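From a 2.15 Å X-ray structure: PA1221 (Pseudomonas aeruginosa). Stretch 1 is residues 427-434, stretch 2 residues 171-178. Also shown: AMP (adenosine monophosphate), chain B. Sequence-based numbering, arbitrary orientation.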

# COMPACT_ATOMS: atom_id res chain seq x y z
N TYR A 427 0.87 -7.41 -2.54
CA TYR A 427 0.25 -7.94 -1.33
C TYR A 427 1.19 -8.84 -0.52
O TYR A 427 1.91 -9.67 -1.07
CB TYR A 427 -0.98 -8.77 -1.69
CG TYR A 427 -2.09 -8.02 -2.38
CD1 TYR A 427 -2.84 -7.07 -1.69
CD2 TYR A 427 -2.41 -8.27 -3.71
CE1 TYR A 427 -3.87 -6.39 -2.31
CE2 TYR A 427 -3.44 -7.59 -4.35
CZ TYR A 427 -4.17 -6.66 -3.64
OH TYR A 427 -5.20 -5.98 -4.25
N ARG A 428 1.17 -8.68 0.80
CA ARG A 428 1.75 -9.70 1.66
C ARG A 428 0.86 -10.96 1.66
O ARG A 428 -0.38 -10.89 1.63
CB ARG A 428 1.92 -9.19 3.09
CG ARG A 428 2.99 -8.14 3.26
CD ARG A 428 2.95 -7.55 4.68
NE ARG A 428 1.70 -6.84 4.95
CZ ARG A 428 1.48 -6.11 6.05
NH1 ARG A 428 2.42 -6.00 6.98
NH2 ARG A 428 0.31 -5.50 6.21
N LEU A 429 1.49 -12.12 1.68
CA LEU A 429 0.74 -13.35 1.69
C LEU A 429 1.41 -14.35 2.60
O LEU A 429 2.64 -14.57 2.51
CB LEU A 429 0.65 -13.93 0.28
CG LEU A 429 -0.20 -15.18 0.15
CD1 LEU A 429 -1.61 -14.89 0.66
CD2 LEU A 429 -0.22 -15.67 -1.28
N ASP A 430 0.60 -14.99 3.44
CA ASP A 430 1.11 -16.06 4.28
C ASP A 430 0.98 -17.26 3.37
O ASP A 430 -0.09 -17.87 3.22
CB ASP A 430 0.20 -16.22 5.50
CG ASP A 430 0.73 -17.22 6.50
OD1 ASP A 430 1.52 -18.12 6.11
OD2 ASP A 430 0.34 -17.11 7.69
N LEU A 431 2.11 -17.62 2.79
CA LEU A 431 2.15 -18.62 1.73
C LEU A 431 1.88 -20.01 2.31
O LEU A 431 1.10 -20.78 1.75
CB LEU A 431 3.48 -18.54 0.98
CG LEU A 431 3.64 -19.44 -0.25
CD1 LEU A 431 2.59 -19.11 -1.28
CD2 LEU A 431 5.03 -19.27 -0.83
N PRO A 432 2.54 -20.33 3.44
CA PRO A 432 2.34 -21.65 4.04
C PRO A 432 0.89 -21.87 4.48
O PRO A 432 0.42 -23.01 4.44
CB PRO A 432 3.29 -21.65 5.24
CG PRO A 432 4.31 -20.63 4.91
CD PRO A 432 3.56 -19.56 4.18
N ALA A 433 0.20 -20.80 4.88
CA ALA A 433 -1.21 -20.92 5.27
C ALA A 433 -2.08 -21.29 4.07
O ALA A 433 -2.90 -22.21 4.15
CB ALA A 433 -1.72 -19.64 5.94
N LEU A 434 -1.89 -20.58 2.96
CA LEU A 434 -2.64 -20.83 1.73
C LEU A 434 -2.35 -22.24 1.19
O LEU A 434 -3.24 -22.96 0.70
CB LEU A 434 -2.33 -19.74 0.69
CG LEU A 434 -3.08 -19.83 -0.64
CD1 LEU A 434 -4.58 -19.83 -0.39
CD2 LEU A 434 -2.67 -18.71 -1.62
P AMP B . 3.12 -3.90 2.85
O1P AMP B . 2.13 -4.59 1.94
O2P AMP B . 3.55 -2.48 2.52
O3P AMP B . 2.52 -3.96 4.25
O5' AMP B . 4.40 -4.82 3.03
C5' AMP B . 5.36 -4.53 4.03
C4' AMP B . 6.52 -5.48 3.98
O4' AMP B . 7.13 -5.46 2.66
C3' AMP B . 7.66 -5.18 4.93
O3' AMP B . 7.41 -5.62 6.26
C2' AMP B . 8.84 -5.87 4.26
O2' AMP B . 8.81 -7.27 4.52
C1' AMP B . 8.53 -5.64 2.78
N9 AMP B . 9.20 -4.43 2.25
C8 AMP B . 8.59 -3.23 2.05
N7 AMP B . 9.45 -2.31 1.56
C5 AMP B . 10.66 -2.89 1.45
C6 AMP B . 12.01 -2.47 0.99
N6 AMP B . 12.24 -1.21 0.57
N1 AMP B . 13.01 -3.38 1.02
C2 AMP B . 12.77 -4.64 1.44
N3 AMP B . 11.57 -5.09 1.87
C4 AMP B . 10.49 -4.29 1.89
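Stretch 2, residues 171-178: FSSGTTGR

A loop that leaves a strand can dock on a distant segment largely through backbone atoms, with a few side chains set to meet it; residues 171-178 of PA1221 illustrate the principle. Phe171 and Ser172 end a strand, and the chain then turns from Ser173 onward, running past Arg428 to Ala433 in the same general direction as stretch 1. By CA positions, the two segments draw closest where Gly174 CA lies 4.1 Å from Leu429 CA. A side chain at Gly174 would be obstructed: an ideal CB would fall 2.8 Å from Arg428 CB.

Beside this close passage, Asp430 N donates to Ser173 O at 3.2 Å, and a water bridges the segments by accepting from Ser173 N (2.8 Å) and donating to Arg428 O (2.9 Å). Leu429, chi1 t and chi2 p, points its CA-CB bond away, yet its end returns far enough to bring CD1 within 4.3 Å of Ser173 CB.

Asp430 is the clearest case of a rotamer with two tasks. Its CA-CB bond points toward stretch 2, and with chi1 t the carboxylate reaches both segments: OD1 accepts from Ala433 N at 3.2 Å, capping the helix that follows, while OD2 receives a weak bond from Thr176 N at 2.8 Å. The helix in turn presents Ala433 CB to Thr176 C at 3.9 Å. The CA-CB bond of Thr176 points away from stretch 1; at chi1 p, its OG1 donates to Thr175 O (2.6 Å) and accepts from Arg178 N (3.2 Å), bracing the turn from within.

At the other end, the CA-CB bond of Ser172 (chi1 t) points toward stretch 1; Ser172 OG accepts from Gly174 N of its own segment at 3.3 Å and lies 3.1 Å from Arg428 NH2. The m, t, m arginine extends its guanidinium to AMP, whose O3P sits over one face, 3.0 Å from Arg428 CZ.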

# COMPACT_ATOMS: atom_id res chain seq x y z
N PHE A 171 -6.85 -4.14 4.05
CA PHE A 171 -6.86 -5.52 4.52
C PHE A 171 -5.49 -6.15 4.24
O PHE A 171 -4.89 -5.91 3.19
CB PHE A 171 -7.97 -6.32 3.86
CG PHE A 171 -9.29 -6.25 4.58
CD1 PHE A 171 -9.51 -7.01 5.71
CD2 PHE A 171 -10.31 -5.42 4.12
CE1 PHE A 171 -10.74 -6.94 6.39
CE2 PHE A 171 -11.54 -5.36 4.78
CZ PHE A 171 -11.75 -6.12 5.91
N SER A 172 -5.00 -6.94 5.20
CA SER A 172 -3.75 -7.67 5.02
C SER A 172 -3.96 -9.19 5.07
O SER A 172 -4.59 -9.72 5.99
CB SER A 172 -2.71 -7.24 6.05
OG SER A 172 -1.51 -7.98 5.88
N SER A 173 -3.47 -9.87 4.04
CA SER A 173 -3.46 -11.34 3.99
C SER A 173 -2.11 -11.95 4.42
O SER A 173 -1.85 -13.16 4.23
CB SER A 173 -3.92 -11.85 2.62
OG SER A 173 -5.28 -11.49 2.40
N GLY A 174 -1.24 -11.09 4.93
CA GLY A 174 0.12 -11.47 5.28
C GLY A 174 0.27 -12.40 6.46
O GLY A 174 1.35 -12.98 6.67
N THR A 175 -0.80 -12.55 7.25
CA THR A 175 -0.76 -13.43 8.43
C THR A 175 -2.03 -14.28 8.65
O THR A 175 -3.16 -13.77 8.75
CB THR A 175 -0.37 -12.64 9.71
OG1 THR A 175 0.85 -11.92 9.48
CG2 THR A 175 -0.19 -13.60 10.89
N THR A 176 -1.79 -15.58 8.78
CA THR A 176 -2.76 -16.66 8.68
C THR A 176 -3.60 -16.60 7.40
O THR A 176 -3.23 -15.90 6.44
CB THR A 176 -3.76 -16.63 9.88
OG1 THR A 176 -4.75 -15.62 9.67
CG2 THR A 176 -3.04 -16.38 11.20
N GLY A 177 -4.79 -17.20 7.47
CA GLY A 177 -5.64 -17.38 6.31
C GLY A 177 -6.85 -16.46 6.31
O GLY A 177 -7.62 -16.44 5.36
N ARG A 178 -7.01 -15.70 7.39
CA ARG A 178 -8.08 -14.72 7.48
C ARG A 178 -7.58 -13.29 7.32
O ARG A 178 -6.66 -12.86 8.02
CB ARG A 178 -8.87 -14.89 8.77
CG ARG A 178 -9.68 -16.16 8.79
CD ARG A 178 -10.37 -16.35 10.11
NE ARG A 178 -11.12 -17.61 10.13
CZ ARG A 178 -12.41 -17.70 9.86
NH1 ARG A 178 -13.10 -16.60 9.56
NH2 ARG A 178 -13.02 -18.88 9.90
O HOH W 1 -2.24 -8.62 1.86
O HOH W 2 -2.99 -17.32 3.35